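Local atomic coordinates of photoreceptor-histidine kinase BphP (Stigmatella aurantiaca DW4/3-1, PDB entry 6BAF), a protein that senses light through a bound bilin chromophore as a bacterial phytochrome and probably passes the signal on through a histidine kinase. Residues G88-H100 and L104-A116. Residues are numbered along the deposited sequence; the frame is centred on the assembly and turned at random.
Sequences GVDRFFDGIAHRH and LILELEPSSHREA
H98 and I105 face each other in a hydrogen-bonded pair of an antiparallel hairpin, their side chains side by side and pointing the same way. With chi1 at 73°, the H98 imidazole is held between its own backbone N and carbonyl carbon, and this turns the ring toward the neighbouring strand, alongside I105, with CE1 3.6 Å from I105 CB; the I105 CD1 methyl packs near NE2. A water lies in the ring plane 2.7 Å from H98 ND1 and donates to I96 O and E107 OE1, so histidine, backbone and carboxylate share one solvent molecule. E107 has further partners, the backbone N-H groups of V236 and L237, which hold its carboxylate in place at the buried end of an extended chain. On the same face I96 CD1 comes to 3.9 Å from E109 OE2, an oxygen salt-bridged to R287. Around G95 and A97 the opposite face is apolar: L106, its CG anti to the backbone N (chi1 168°), brings CD1 to 3.9 Å from G95 CA and 4.0 Å from A97 CB. F93 CD1 meets L108 CB at 4.1 Å, while the ring edge passes E109 C. Just past the end of strand 104-110, S111 N bonds to F92 O from above the carbonyl plane, and D94 OD2 accepts hydrogen bonds from two waters, one bridging to P110 O and the other accepting from S112 N. The hairpin belongs to the antiparallel sheet of the PAS fold, where 90-100 pairs with strand 80-85 and 104-110 with strand 19-23, while F93 and L108 pack against helix 37-41.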
loop_
_atom_site.group_PDB
_atom_site.type_symbol
_atom_site.label_atom_id
_atom_site.label_comp_id
_atom_site.label_asym_id
_atom_site.label_seq_id
_atom_site.Cartn_x
_atom_site.Cartn_y
_atom_site.Cartn_z
ATOM N N GLY A 88 16.354 19.008 25.968
ATOM C CA GLY A 88 15.361 18.183 25.303
ATOM C C GLY A 88 14.713 19.197 24.393
ATOM O O GLY A 88 13.771 19.839 24.859
ATOM N N VAL A 89 15.125 19.391 23.130
ATOM C CA VAL A 89 15.649 18.475 22.073
ATOM C C VAL A 89 14.963 17.093 21.966
ATOM O O VAL A 89 15.181 16.146 22.735
ATOM C CB VAL A 89 17.223 18.317 22.075
ATOM C CG1 VAL A 89 17.817 17.785 23.352
ATOM C CG2 VAL A 89 17.646 17.431 20.897
ATOM N N ASP A 90 14.125 17.045 20.931
ATOM C CA ASP A 90 13.420 15.862 20.483
ATOM C C ASP A 90 14.232 15.080 19.463
ATOM O O ASP A 90 14.879 15.657 18.584
ATOM C CB ASP A 90 12.090 16.243 19.842
ATOM C CG ASP A 90 11.117 16.775 20.835
ATOM O OD1 ASP A 90 11.354 16.564 22.043
ATOM O OD2 ASP A 90 10.117 17.401 20.420
ATOM N N ARG A 91 14.156 13.759 19.566
ATOM C CA ARG A 91 14.653 12.848 18.547
ATOM C C ARG A 91 13.471 12.025 18.038
ATOM O O ARG A 91 12.543 11.706 18.795
ATOM C CB ARG A 91 15.750 11.955 19.103
ATOM C CG ARG A 91 17.086 12.634 19.367
ATOM C CD ARG A 91 17.659 11.985 20.579
ATOM N NE ARG A 91 19.074 11.626 20.515
ATOM C CZ ARG A 91 20.026 12.205 21.242
ATOM N NH1 ARG A 91 19.717 13.196 22.085
ATOM N NH2 ARG A 91 21.281 11.774 21.139
ATOM N N PHE A 92 13.470 11.726 16.751
ATOM C CA PHE A 92 12.311 11.118 16.117
ATOM C C PHE A 92 12.655 9.699 15.694
ATOM O O PHE A 92 13.756 9.440 15.190
ATOM C CB PHE A 92 11.841 11.967 14.935
ATOM C CG PHE A 92 11.297 13.299 15.357
ATOM C CD1 PHE A 92 12.159 14.321 15.749
ATOM C CD2 PHE A 92 9.919 13.524 15.392
ATOM C CE1 PHE A 92 11.660 15.545 16.176
ATOM C CE2 PHE A 92 9.411 14.749 15.805
ATOM C CZ PHE A 92 10.285 15.765 16.201
ATOM N N PHE A 93 11.721 8.776 15.940
ATOM C CA PHE A 93 11.962 7.360 15.723
ATOM C C PHE A 93 10.697 6.733 15.179
ATOM O O PHE A 93 9.593 7.153 15.524
ATOM C CB PHE A 93 12.354 6.630 17.037
ATOM C CG PHE A 93 13.626 7.120 17.654
ATOM C CD1 PHE A 93 14.845 6.585 17.269
ATOM C CD2 PHE A 93 13.600 8.119 18.614
ATOM C CE1 PHE A 93 16.032 7.046 17.824
ATOM C CE2 PHE A 93 14.775 8.589 19.191
ATOM C CZ PHE A 93 15.995 8.053 18.803
ATOM N N ASP A 94 10.863 5.703 14.357
ATOM C CA ASP A 94 9.793 4.737 14.109
ATOM C C ASP A 94 9.918 3.617 15.128
ATOM O O ASP A 94 10.974 2.988 15.248
ATOM C CB ASP A 94 9.858 4.156 12.697
ATOM C CG ASP A 94 9.644 5.224 11.616
ATOM O OD1 ASP A 94 8.666 6.013 11.736
ATOM O OD2 ASP A 94 10.469 5.264 10.674
ATOM N N GLY A 95 8.836 3.383 15.870
ATOM C CA GLY A 95 8.759 2.270 16.781
ATOM C C GLY A 95 8.078 1.121 16.071
ATOM O O GLY A 95 7.039 1.291 15.423
ATOM N N ILE A 96 8.685 -0.042 16.175
ATOM C CA ILE A 96 8.059 -1.285 15.800
ATOM C C ILE A 96 7.953 -2.107 17.079
ATOM O O ILE A 96 8.980 -2.500 17.655
ATOM C CB ILE A 96 8.875 -2.003 14.728
ATOM C CG1 ILE A 96 9.089 -1.051 13.550
ATOM C CG2 ILE A 96 8.204 -3.285 14.345
ATOM C CD1 ILE A 96 10.324 -1.386 12.767
ATOM N N ALA A 97 6.730 -2.355 17.536
ATOM C CA ALA A 97 6.509 -3.043 18.794
ATOM C C ALA A 97 5.793 -4.359 18.535
ATOM O O ALA A 97 4.957 -4.449 17.632
ATOM C CB ALA A 97 5.709 -2.159 19.762
ATOM N N HIS A 98 6.142 -5.388 19.300
ATOM C CA HIS A 98 5.471 -6.674 19.194
ATOM C C HIS A 98 5.485 -7.353 20.564
ATOM O O HIS A 98 6.260 -6.990 21.447
ATOM C CB HIS A 98 6.111 -7.588 18.117
ATOM C CG HIS A 98 7.436 -8.172 18.508
ATOM N ND1 HIS A 98 8.616 -7.457 18.436
ATOM C CD2 HIS A 98 7.771 -9.409 18.963
ATOM C CE1 HIS A 98 9.617 -8.220 18.849
ATOM N NE2 HIS A 98 9.132 -9.405 19.183
ATOM N N ARG A 99 4.587 -8.325 20.729
ATOM C CA ARG A 99 4.523 -9.200 21.880
ATOM C C ARG A 99 4.980 -10.583 21.463
ATOM O O ARG A 99 4.529 -11.103 20.440
ATOM C CB ARG A 99 3.105 -9.263 22.434
ATOM C CG ARG A 99 2.610 -7.898 22.900
ATOM C CD ARG A 99 1.262 -8.033 23.609
ATOM N NE ARG A 99 0.841 -6.746 24.132
ATOM C CZ ARG A 99 0.076 -5.897 23.459
ATOM N NH1 ARG A 99 -0.351 -6.217 22.242
ATOM N NH2 ARG A 99 -0.239 -4.732 23.979
ATOM N N HIS A 100 5.861 -11.186 22.258
ATOM C CA HIS A 100 6.270 -12.554 21.996
ATOM C C HIS A 100 6.783 -13.160 23.291
ATOM O O HIS A 100 7.540 -12.510 24.033
ATOM C CB HIS A 100 7.347 -12.608 20.908
ATOM C CG HIS A 100 7.813 -13.997 20.582
ATOM N ND1 HIS A 100 6.958 -14.990 20.147
ATOM C CD2 HIS A 100 9.053 -14.549 20.593
ATOM C CE1 HIS A 100 7.646 -16.095 19.909
ATOM N NE2 HIS A 100 8.918 -15.857 20.178
ATOM N N LEU A 104 6.814 -7.547 25.861
ATOM C CA LEU A 104 6.463 -6.462 24.947
ATOM C C LEU A 104 7.768 -5.782 24.549
ATOM O O LEU A 104 8.425 -5.138 25.377
ATOM C CB LEU A 104 5.513 -5.467 25.612
ATOM C CG LEU A 104 4.617 -4.479 24.867
ATOM C CD1 LEU A 104 4.396 -3.190 25.633
ATOM C CD2 LEU A 104 4.866 -4.259 23.367
ATOM N N ILE A 105 8.153 -5.932 23.291
ATOM C CA ILE A 105 9.434 -5.454 22.793
ATOM C C ILE A 105 9.170 -4.269 21.881
ATOM O O ILE A 105 8.340 -4.358 20.964
ATOM C CB ILE A 105 10.186 -6.565 22.044
ATOM C CG1 ILE A 105 10.508 -7.705 23.007
ATOM C CG2 ILE A 105 11.414 -5.964 21.340
ATOM C CD1 ILE A 105 11.075 -8.959 22.368
ATOM N N LEU A 106 9.872 -3.168 22.123
ATOM C CA LEU A 106 9.745 -1.962 21.315
ATOM C C LEU A 106 11.104 -1.690 20.685
ATOM O O LEU A 106 12.108 -1.527 21.398
ATOM C CB LEU A 106 9.265 -0.784 22.169
ATOM C CG LEU A 106 9.335 0.609 21.550
ATOM C CD1 LEU A 106 8.394 0.708 20.327
ATOM C CD2 LEU A 106 8.993 1.675 22.611
ATOM N N GLU A 107 11.159 -1.724 19.353
ATOM C CA GLU A 107 12.378 -1.411 18.616
ATOM C C GLU A 107 12.268 -0.029 18.003
ATOM O O GLU A 107 11.213 0.341 17.469
ATOM C CB GLU A 107 12.638 -2.471 17.547
ATOM C CG GLU A 107 12.936 -3.757 18.284
ATOM C CD GLU A 107 13.188 -4.921 17.396
ATOM O OE1 GLU A 107 12.222 -5.385 16.704
ATOM O OE2 GLU A 107 14.363 -5.377 17.396
ATOM N N LEU A 108 13.343 0.750 18.130
ATOM C CA LEU A 108 13.364 2.156 17.734
ATOM C C LEU A 108 14.439 2.341 16.677
ATOM O O LEU A 108 15.605 2.003 16.913
ATOM C CB LEU A 108 13.650 3.078 18.913
ATOM C CG LEU A 108 12.670 3.011 20.080
ATOM C CD1 LEU A 108 13.122 3.935 21.211
ATOM C CD2 LEU A 108 11.247 3.330 19.655
ATOM N N GLU A 109 14.039 2.850 15.507
ATOM C CA GLU A 109 14.952 3.194 14.424
ATOM C C GLU A 109 14.781 4.664 14.056
ATOM O O GLU A 109 13.645 5.164 13.998
ATOM C CB GLU A 109 14.708 2.317 13.209
ATOM C CG GLU A 109 15.275 0.882 13.359
ATOM C CD GLU A 109 14.821 -0.074 12.208
ATOM O OE1 GLU A 109 15.544 -1.054 11.907
ATOM O OE2 GLU A 109 13.724 0.151 11.612
ATOM N N PRO A 110 15.875 5.399 13.891
ATOM C CA PRO A 110 15.750 6.837 13.602
ATOM C C PRO A 110 14.827 7.066 12.409
ATOM O O PRO A 110 14.855 6.316 11.418
ATOM C CB PRO A 110 17.188 7.265 13.305
ATOM C CG PRO A 110 18.043 6.267 14.025
ATOM C CD PRO A 110 17.271 4.968 14.069
ATOM N N SER A 111 13.933 8.045 12.550
ATOM C CA SER A 111 12.992 8.353 11.484
ATOM C C SER A 111 13.742 8.871 10.262
ATOM O O SER A 111 14.763 9.559 10.378
ATOM C CB SER A 111 11.961 9.383 11.955
ATOM O OG SER A 111 10.796 8.750 12.482
ATOM N N SER A 112 13.217 8.530 9.081
ATOM C CA SER A 112 13.892 8.803 7.814
ATOM C C SER A 112 14.076 10.300 7.570
ATOM O O SER A 112 13.272 11.137 8.005
ATOM C CB SER A 112 13.097 8.208 6.649
ATOM O OG SER A 112 11.826 8.835 6.542
ATOM N N HIS A 113 15.153 10.624 6.845
ATOM C CA HIS A 113 15.347 11.963 6.298
ATOM C C HIS A 113 14.091 12.424 5.555
ATOM O O HIS A 113 13.302 11.606 5.062
ATOM C CB HIS A 113 16.563 11.967 5.356
ATOM C CG HIS A 113 16.553 10.850 4.345
ATOM N ND1 HIS A 113 17.500 9.845 4.332
ATOM C CD2 HIS A 113 15.707 10.578 3.319
ATOM C CE1 HIS A 113 17.239 9.007 3.343
ATOM N NE2 HIS A 113 16.156 9.429 2.712
ATOM N N ARG A 114 13.908 13.749 5.487
ATOM C CA ARG A 114 12.729 14.388 4.868
ATOM C C ARG A 114 11.469 14.221 5.778
ATOM O O ARG A 114 11.525 13.374 6.684
ATOM C CB ARG A 114 12.495 13.832 3.447
ATOM C CG ARG A 114 13.039 14.691 2.308
ATOM C CD ARG A 114 14.554 14.576 2.176
ATOM N NE ARG A 114 14.952 13.455 1.323
ATOM C CZ ARG A 114 16.213 13.149 1.022
ATOM N NH1 ARG A 114 17.213 13.879 1.506
ATOM N NH2 ARG A 114 16.477 12.109 0.238
ATOM N N GLU A 115 10.346 14.970 5.640
ATOM C CA GLU A 115 9.911 16.049 4.686
ATOM C C GLU A 115 9.154 15.500 3.456
ATOM O O GLU A 115 8.074 16.003 3.120
ATOM C CB GLU A 115 11.059 16.967 4.218
ATOM C CG GLU A 115 11.581 17.934 5.282
ATOM C CD GLU A 115 10.683 19.153 5.469
ATOM O OE1 GLU A 115 9.780 19.363 4.623
ATOM O OE2 GLU A 115 10.884 19.897 6.459
ATOM N N ALA A 116 9.716 14.484 2.796
ATOM C CA ALA A 116 9.055 13.787 1.695
ATOM C C ALA A 116 7.921 12.940 2.261
ATOM O O ALA A 116 8.173 11.909 2.890
ATOM C CB ALA A 116 10.057 12.929 0.925
HETATM O O HOH W 1 12.744 4.166 10.264
HETATM O O HOH W 2 10.619 6.954 8.738
HETATM O O HOH W 3 9.529 -5.134 17.306
#